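Local coordinates for protein SusD homolog (Bacteroides thetaiotaomicron VPI-5482, PDB 3IV0) that probably binds glycans at the outer membrane of this gut bacterium, as SusD-family proteins do, although its own ligand is not established, at residues A24-L27 against S28-N31; D82-R85 against G86-M90. One frame throughout, in Å; residues are numbered along the deposited sequence.

Contact 1. Residues A24-L27 against S28-N31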
ATOM      1  N   ALA A  24      12.969   8.962  19.335  1.00 13.14           N
ATOM      2  CA  ALA A  24      13.835   7.981  18.697  1.00 13.62           C
ATOM      3  C   ALA A  24      13.223   6.598  18.741  1.00 13.29           C
ATOM      4  O   ALA A  24      13.304   5.841  17.748  1.00 13.41           O
ATOM      5  CB  ALA A  24      15.270   8.002  19.323  1.00 15.35           C
ATOM      6  N   PHE A  25      12.609   6.246  19.857  1.00 12.83           N
ATOM      7  CA  PHE A  25      11.961   4.963  19.962  1.00 12.64           C
ATOM      8  C   PHE A  25      10.790   4.877  18.971  1.00 11.40           C
ATOM      9  O   PHE A  25      10.659   3.884  18.270  1.00 12.18           O
ATOM     10  CB  PHE A  25      11.518   4.695  21.391  1.00 13.27           C
ATOM     11  CG  PHE A  25      11.101   3.281  21.630  1.00 12.84           C
ATOM     12  CD1 PHE A  25       9.822   2.881  21.348  1.00 13.95           C
ATOM     13  CD2 PHE A  25      12.003   2.331  22.076  1.00 18.36           C
ATOM     14  CE1 PHE A  25       9.438   1.596  21.547  1.00 14.64           C
ATOM     15  CE2 PHE A  25      11.607   1.025  22.290  1.00 17.21           C
ATOM     16  CZ  PHE A  25      10.316   0.655  21.999  1.00 16.84           C
ATOM     17  N   LEU A  26       9.966   5.913  18.908  1.00 11.96           N
ATOM     18  CA  LEU A  26       8.890   5.969  17.908  1.00 10.81           C
ATOM     19  C   LEU A  26       9.454   5.814  16.503  1.00 12.25           C
ATOM     20  O   LEU A  26       8.929   5.035  15.691  1.00 11.49           O
ATOM     21  CB  LEU A  26       8.110   7.245  18.085  1.00 11.57           C
ATOM     22  CG  LEU A  26       7.056   7.524  17.005  1.00 12.13           C
ATOM     23  CD1 LEU A  26       5.984   6.424  17.047  1.00 13.76           C
ATOM     24  CD2 LEU A  26       6.455   8.915  17.181  1.00 14.40           C
ATOM     25  N   LEU A  27      10.548   6.485  16.188  1.00 12.05           N
ATOM     26  CA  LEU A  27      11.063   6.386  14.865  1.00 11.47           C
ATOM     27  C   LEU A  27      11.577   4.972  14.544  1.00 11.89           C
ATOM     28  O   LEU A  27      11.590   4.596  13.390  1.00 12.10           O
ATOM     29  CB  LEU A  27      12.133   7.455  14.607  1.00 12.90           C
ATOM     30  CG  LEU A  27      11.576   8.855  14.388  1.00 17.78           C
ATOM     31  CD1 LEU A  27      12.743   9.839  14.442  1.00 24.97           C
ATOM     32  CD2 LEU A  27      10.871   8.985  13.060  1.00 25.94           C
ATOM     33  N   SER A  28      11.974   4.191  15.550  1.00 12.33           N
ATOM     34  CA  SER A  28      12.396   2.825  15.325  1.00 10.99           C
ATOM     35  C   SER A  28      11.193   1.959  14.895  1.00 11.95           C
ATOM     36  O   SER A  28      11.391   0.937  14.264  1.00 13.29           O
ATOM     37  CB  SER A  28      13.074   2.241  16.579  1.00 13.75           C
ATOM     38  OG  SER A  28      12.151   1.838  17.572  1.00 17.05           O
ATOM     39  N   ILE A  29       9.972   2.373  15.258  1.00 12.70           N
ATOM     40  CA  ILE A  29       8.749   1.660  14.825  1.00 11.38           C
ATOM     41  C   ILE A  29       8.581   1.898  13.335  1.00 11.40           C
ATOM     42  O   ILE A  29       8.386   0.942  12.577  1.00 10.99           O
ATOM     43  CB  ILE A  29       7.522   2.100  15.640  1.00 10.12           C
ATOM     44  CG1 ILE A  29       7.674   1.760  17.139  1.00 11.97           C
ATOM     45  CG2 ILE A  29       6.224   1.476  15.028  1.00 11.41           C
ATOM     46  CD1 ILE A  29       6.667   2.466  18.061  1.00 13.61           C
ATOM     47  N   TYR A  30       8.653   3.136  12.896  1.00 11.93           N
ATOM     48  CA  TYR A  30       8.637   3.466  11.477  1.00 10.84           C
ATOM     49  C   TYR A  30       9.742   2.739  10.726  1.00 11.94           C
ATOM     50  O   TYR A  30       9.541   2.200   9.644  1.00 12.49           O
ATOM     51  CB  TYR A  30       8.774   4.946  11.266  1.00 11.95           C
ATOM     52  CG  TYR A  30       7.574   5.786  11.583  1.00 10.21           C
ATOM     53  CD1 TYR A  30       6.615   6.034  10.638  1.00 11.29           C
ATOM     54  CD2 TYR A  30       7.407   6.377  12.834  1.00 13.13           C
ATOM     55  CE1 TYR A  30       5.521   6.827  10.872  1.00 11.35           C
ATOM     56  CE2 TYR A  30       6.322   7.178  13.095  1.00 12.68           C
ATOM     57  CZ  TYR A  30       5.362   7.404  12.128  1.00 11.41           C
ATOM     58  OH  TYR A  30       4.301   8.221  12.377  1.00 12.86           O
ATOM     59  N   ASN A  31      10.937   2.665  11.323  1.00 12.31           N
ATOM     60  CA  ASN A  31      12.033   1.933  10.690  1.00 11.32           C
ATOM     61  C   ASN A  31      11.725   0.468  10.470  1.00 10.80           C
ATOM     62  O   ASN A  31      12.028  -0.075   9.414  1.00 10.39           O
ATOM     63  CB  ASN A  31      13.323   2.140  11.513  1.00 11.51           C
ATOM     64  CG  ASN A  31      14.534   1.576  10.842  1.00 12.09           C
ATOM     65  OD1 ASN A  31      14.904   2.040   9.772  1.00 13.10           O
ATOM     66  ND2 ASN A  31      15.140   0.544  11.433  1.00 13.83           N
TER
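Ser28 turns its hydroxyl back onto the turn of helix before it: OG donates to Phe25 O over 2.6 Å, in the carbonyl plane and on a lone pair. The first torsion (chi1 78°) sets OG between the backbone N and the carbonyl carbon of its own residue, close against the preceding turn, and the same oxygen lies over one face of the Phe25 ring. Phe25 O takes only weak bonds from the backbone, from Ser28 N and Ile29 N; the short hydroxyl bond adds to them. Among the main-chain bonds, Ser28 N reaches Ala24 O at 3.1 Å and Asn31 N reaches Leu27 O at 2.9 Å. Between them the helix tightens locally: Ile29 N bonds to Leu26 O at 2.9 Å, an i to i+3 step, whereas Tyr30 N holds that oxygen only weakly.

Apolar contacts gather round Leu26. Its CG lies in the plane of the Tyr30 ring, 4.0 Å from CE2 at the edge, and the two side chains run side by side. With CG of Leu26 anti to the backbone N (chi1 173°), CD1 also comes within 4.1 Å of Ile29 CD1. Tyr30 OH continues to Glu126 and to the backbone of Ala200. The arrangement is that of a helix packed by Leu26 and Ile29 against helices 93-108 and 117-142 of the largely helical SusD-family fold, with a serine hydroxyl bonded back to the i-3 carbonyl.

Contact 2. Residues D82-R85 against G86-M90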
ATOM      1  N   ASP A  82      14.002 -19.311   1.916  1.00 12.48           N
ATOM      2  CA  ASP A  82      14.401 -18.512   3.085  1.00 13.06           C
ATOM      3  C   ASP A  82      14.748 -17.050   2.790  1.00 13.34           C
ATOM      4  O   ASP A  82      14.841 -16.221   3.745  1.00 13.06           O
ATOM      5  CB  ASP A  82      15.595 -19.175   3.799  1.00 13.24           C
ATOM      6  CG  ASP A  82      15.234 -20.451   4.484  1.00 18.98           C
ATOM      7  OD1 ASP A  82      14.090 -20.606   4.963  1.00 17.64           O
ATOM      8  OD2 ASP A  82      16.119 -21.326   4.609  1.00 18.93           O
ATOM      9  N   ASP A  83      14.902 -16.704   1.516  1.00 12.33           N
ATOM     10  CA  ASP A  83      15.514 -15.438   1.138  1.00 13.39           C
ATOM     11  C   ASP A  83      14.526 -14.396   0.614  1.00 12.69           C
ATOM     12  O   ASP A  83      13.299 -14.578   0.712  1.00 13.93           O
ATOM     13  CB  ASP A  83      16.729 -15.654   0.217  1.00 15.23           C
ATOM     14  CG  ASP A  83      16.371 -15.935  -1.232  1.00 16.22           C
ATOM     15  OD1 ASP A  83      15.242 -15.641  -1.691  1.00 16.71           O
ATOM     16  OD2 ASP A  83      17.289 -16.409  -1.941  1.00 21.78           O
ATOM     17  N   ALA A  84      15.040 -13.269   0.145  1.00 12.21           N
ATOM     18  CA  ALA A  84      14.196 -12.102  -0.146  1.00 12.08           C
ATOM     19  C   ALA A  84      13.386 -12.203  -1.419  1.00 12.67           C
ATOM     20  O   ALA A  84      12.697 -11.241  -1.771  1.00 14.20           O
ATOM     21  CB  ALA A  84      15.025 -10.777  -0.144  1.00 13.74           C
ATOM     22  N   ARG A  85      13.472 -13.320  -2.136  1.00 12.70           N
ATOM     23  CA  ARG A  85      12.602 -13.562  -3.282  1.00 12.66           C
ATOM     24  C   ARG A  85      11.400 -14.404  -2.933  1.00 14.27           C
ATOM     25  O   ARG A  85      10.567 -14.655  -3.795  1.00 15.14           O
ATOM     26  CB  ARG A  85      13.369 -14.192  -4.457  1.00 15.17           C
ATOM     27  CG  ARG A  85      14.314 -13.263  -5.172  1.00 15.23           C
ATOM     28  CD  ARG A  85      15.685 -13.140  -4.521  1.00 21.48           C
ATOM     29  NE  ARG A  85      16.368 -14.407  -4.290  1.00 20.99           N
ATOM     30  CZ  ARG A  85      17.107 -15.057  -5.179  1.00 21.65           C
ATOM     31  NH1 ARG A  85      17.320 -14.565  -6.386  1.00 24.24           N
ATOM     32  NH2 ARG A  85      17.684 -16.197  -4.820  1.00 21.41           N
ATOM     33  N   GLY A  86      11.300 -14.847  -1.688  1.00 12.23           N
ATOM     34  CA  GLY A  86      10.103 -15.608  -1.312  1.00 13.39           C
ATOM     35  C   GLY A  86       9.943 -15.788   0.163  1.00 13.34           C
ATOM     36  O   GLY A  86       9.121 -15.123   0.800  1.00 12.87           O
ATOM     37  N   GLY A  87      10.771 -16.641   0.762  1.00 13.71           N
ATOM     38  CA  GLY A  87      10.610 -16.969   2.161  1.00 14.60           C
ATOM     39  C   GLY A  87      10.587 -15.845   3.157  1.00 12.05           C
ATOM     40  O   GLY A  87       9.865 -15.893   4.148  1.00 11.92           O
ATOM     41  N   LEU A  88      11.457 -14.862   2.993  1.00 13.25           N
ATOM     42  CA  LEU A  88      11.429 -13.737   3.913  1.00 12.46           C
ATOM     43  C   LEU A  88      10.109 -13.013   3.878  1.00 13.34           C
ATOM     44  O   LEU A  88       9.652 -12.509   4.882  1.00 14.42           O
ATOM     45  CB  LEU A  88      12.520 -12.720   3.617  1.00 14.16           C
ATOM     46  CG  LEU A  88      13.947 -13.028   3.991  1.00 16.62           C
ATOM     47  CD1 LEU A  88      14.861 -11.826   3.636  1.00 15.63           C
ATOM     48  CD2 LEU A  88      14.049 -13.387   5.453  1.00 13.60           C
ATOM     49  N   ILE A  89       9.522 -12.898   2.698  1.00 12.83           N
ATOM     50  CA  ILE A  89       8.269 -12.179   2.554  1.00 12.51           C
ATOM     51  C   ILE A  89       7.151 -12.956   3.277  1.00 13.34           C
ATOM     52  O   ILE A  89       6.165 -12.398   3.709  1.00 12.61           O
ATOM     53  CB  ILE A  89       7.963 -11.983   1.053  1.00 12.16           C
ATOM     54  CG1 ILE A  89       9.086 -11.229   0.332  1.00 14.34           C
ATOM     55  CG2 ILE A  89       6.640 -11.225   0.892  1.00 15.54           C
ATOM     56  CD1 ILE A  89       8.952 -11.237  -1.180  1.00 14.93           C
HETATM   57  N   MSE A  90       7.370 -14.255   3.450  1.00 11.06           N
HETATM   58  CA  MSE A  90       6.420 -15.121   4.135  1.00 12.89           C
HETATM   59  C   MSE A  90       6.559 -15.138   5.647  1.00 11.67           C
HETATM   60  O   MSE A  90       5.926 -15.925   6.324  1.00 11.75           O
HETATM   61  CB  MSE A  90       6.582 -16.542   3.628  1.00 11.84           C
HETATM   62  CG  MSE A  90       6.230 -16.675   2.175  1.00 12.67           C
HETATM   63 SE   MSE A  90       6.854 -18.298   1.301  0.75 13.90          SE
HETATM   64  CE  MSE A  90       6.508 -17.712  -0.552  1.00 17.42           C
TER
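A type I beta turn from Asp83 to Gly86, combined with an Asx turn, shapes this part of the loop between helices 73-79 and 93-108. Its hub is Asp83 O, which accepts from Gly86 N at 3.1 Å and from Leu88 N at 2.9 Å. The two N-H groups come from opposite faces of the carbonyl plane, and both bonds are nearly straight, so one oxygen closes the turn and also ties it to the helical-looking residues that follow.

The carboxylate of Asp83 folds forward over the same turn. Its CG sits between the backbone N and the carbonyl carbon (chi1 79°), which brings OD1 to within 3.0 Å of Arg85 N, the Asx-turn bond. Arg85, bent at chi2 and chi3, curls back to grip this carboxylate side-on: NE donates to OD1 of Asp83 from above the carboxylate plane, and NH2 forms a salt bridge to OD2 of Asp83 at 2.9 Å on the syn side. Asp83 OD1 thus receives the backbone and side-chain N-H groups of Arg85 on one face, an arrangement that limits rotation of both groups.

Leu88 and Ile89 pack back on the turn. The apolar pair is Leu88 CD1 with Ala84 CB, 3.9 Å apart; Leu88 CG rests 3.3 Å from the backbone oxygen Asp82 O, and Ile89 CD1 lies 3.8 Å from Ala84 O. Ile89 continues onto Phe43 and Tyr46 of helix 43-50, and Asp82 OD1 bonds to His464. An Asx turn overlapping a type I turn is a recognised loop motif; here the Asp83-Arg85 bridge is added to it, in the loop leading into helix 93-108.

In the fold
From the N terminus, contact 1 comes first, within helix 19-39; contact 2 follows in the loop joining helices 73-79 and 93-108. The two are in series and neither nests nor crosses. Each is local: contact 1 links neighbouring turns of one helix, and contact 2 closes a tight turn. Their centres are 24 Å apart, and their nearest atoms, about 13 Å apart, do not touch. Helix 93-108 relates them, since it receives side chains from contact 1 and begins just after contact 2. Residues 24-31 also pack against helix 117-142, whereas residues 82-90 meet helix 43-50 and, through His464 and Trp461, the C-terminal part of the chain.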